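Local coordinates for protein proline dehydrogenase (Bradyrhizobium japonicum USDA 110, PDB 3HAZ) that probably oxidises proline to glutamate in two steps, using an FAD-dependent proline dehydrogenase and an NAD-dependent aldehyde dehydrogenase joined in one chain, at residues 899-902 with 903-906. Sequence-based numbering, arbitrary orientation.
Sequences PENL and ERVL
N901, the N-cap residue, and L902, the first residue of helix 902-911 in the aldehyde dehydrogenase part, follow strand 891-897 and meet R904, V905 and L906 early in the helix. The backbone supplies the frame: V905 N donates to N901 O at 3.2 Å, and L906 N to L902 O at 2.9 Å with a near-linear approach to the carbonyl (C=O...N 164°). N901 holds the N-cap position, yet its side chain makes no capping bond. Instead, a water takes the N-H of E903 (water O to E903 N 3.1 Å) and donates to E900 O, tying the first turn back to the short 3-10 segment before it.

On one flank the N901 amide and the R904 guanidinium run alongside each other, their planes 32° apart. N901 ND2 sits over one guanidinium face, displaced toward its rim, 3.4 Å from R904 NH2; both atoms are donors, so the contact is a face approach and not a hydrogen bond. A bend about the CG-CD bond of R904 (chi3 96°) brings the guanidinium alongside the amide.

L902 builds the apolar flank. With CG anti to the backbone N, its side chain lies against L906, CG to CD1 3.8 Å, whereas L902 CD1 approaches V905 CB at 4.2 Å. V905 also packs on F801 of strand 797-803, and E903 forms a salt bridge with R934. The example thus illustrates an amphipathic helix N-terminus in an alpha/beta domain, with i to i+4 backbone bonds, an apolar side on which V905 meets strand 797-803 of the sheet, and a water-linked first turn.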
loop_
_atom_site.group_PDB
_atom_site.type_symbol
_atom_site.label_atom_id
_atom_site.label_comp_id
_atom_site.label_asym_id
_atom_site.label_seq_id
_atom_site.Cartn_x
_atom_site.Cartn_y
_atom_site.Cartn_z
ATOM N N PRO A 899 -49.049 21.690 14.925
ATOM C CA PRO A 899 -47.590 21.674 14.759
ATOM C C PRO A 899 -46.852 22.095 16.024
ATOM O O PRO A 899 -45.756 21.604 16.289
ATOM C CB PRO A 899 -47.356 22.710 13.655
ATOM C CG PRO A 899 -48.631 22.718 12.886
ATOM C CD PRO A 899 -49.709 22.521 13.906
ATOM N N GLU A 900 -47.454 22.991 16.796
ATOM C CA GLU A 900 -46.827 23.465 18.022
ATOM C C GLU A 900 -46.919 22.430 19.144
ATOM O O GLU A 900 -46.330 22.610 20.208
ATOM C CB GLU A 900 -47.439 24.800 18.469
ATOM C CG GLU A 900 -48.886 24.714 18.940
ATOM C CD GLU A 900 -49.895 24.950 17.823
ATOM O OE1 GLU A 900 -49.507 24.877 16.633
ATOM O OE2 GLU A 900 -51.080 25.215 18.145
ATOM N N ASN A 901 -47.645 21.343 18.896
ATOM C CA ASN A 901 -47.849 20.305 19.908
ATOM C C ASN A 901 -47.129 18.983 19.649
ATOM O O ASN A 901 -47.521 17.948 20.194
ATOM C CB ASN A 901 -49.341 20.030 20.096
ATOM C CG ASN A 901 -50.033 21.105 20.905
ATOM O OD1 ASN A 901 -49.398 21.808 21.693
ATOM N ND2 ASN A 901 -51.344 21.237 20.718
ATOM N N LEU A 902 -46.079 19.008 18.831
ATOM C CA LEU A 902 -45.319 17.788 18.572
ATOM C C LEU A 902 -44.841 17.145 19.877
ATOM O O LEU A 902 -44.805 15.920 19.994
ATOM C CB LEU A 902 -44.131 18.049 17.646
ATOM C CG LEU A 902 -43.217 16.836 17.412
ATOM C CD1 LEU A 902 -43.939 15.737 16.634
ATOM C CD2 LEU A 902 -41.949 17.249 16.698
ATOM N N GLU A 903 -44.479 17.974 20.852
ATOM C CA GLU A 903 -44.040 17.468 22.150
ATOM C C GLU A 903 -45.086 16.525 22.731
ATOM O O GLU A 903 -44.767 15.433 23.195
ATOM C CB GLU A 903 -43.787 18.618 23.123
ATOM C CG GLU A 903 -43.478 18.160 24.545
ATOM C CD GLU A 903 -42.198 17.348 24.629
ATOM O OE1 GLU A 903 -41.357 17.463 23.711
ATOM O OE2 GLU A 903 -42.032 16.598 25.613
ATOM N N ARG A 904 -46.337 16.968 22.697
ATOM C CA ARG A 904 -47.468 16.174 23.158
ATOM C C ARG A 904 -47.521 14.831 22.431
ATOM O O ARG A 904 -47.790 13.793 23.043
ATOM C CB ARG A 904 -48.772 16.949 22.935
ATOM C CG ARG A 904 -49.916 16.546 23.845
ATOM C CD ARG A 904 -50.848 17.724 24.095
ATOM N NE ARG A 904 -52.009 17.743 23.207
ATOM C CZ ARG A 904 -52.785 18.808 23.017
ATOM N NH1 ARG A 904 -53.830 18.736 22.201
ATOM N NH2 ARG A 904 -52.511 19.950 23.636
ATOM N N VAL A 905 -47.261 14.862 21.124
ATOM C CA VAL A 905 -47.268 13.653 20.306
ATOM C C VAL A 905 -46.175 12.691 20.755
ATOM O O VAL A 905 -46.397 11.490 20.872
ATOM C CB VAL A 905 -47.047 13.977 18.818
ATOM C CG1 VAL A 905 -46.754 12.703 18.028
ATOM C CG2 VAL A 905 -48.258 14.721 18.246
ATOM N N LEU A 906 -44.990 13.238 20.999
ATOM C CA LEU A 906 -43.847 12.450 21.427
ATOM C C LEU A 906 -44.062 11.857 22.823
ATOM O O LEU A 906 -43.705 10.706 23.067
ATOM C CB LEU A 906 -42.576 13.297 21.362
ATOM C CG LEU A 906 -42.188 13.720 19.941
ATOM C CD1 LEU A 906 -41.194 14.872 19.950
ATOM C CD2 LEU A 906 -41.640 12.535 19.166
HETATM O O HOH W 1 -43.712 20.967 20.786
#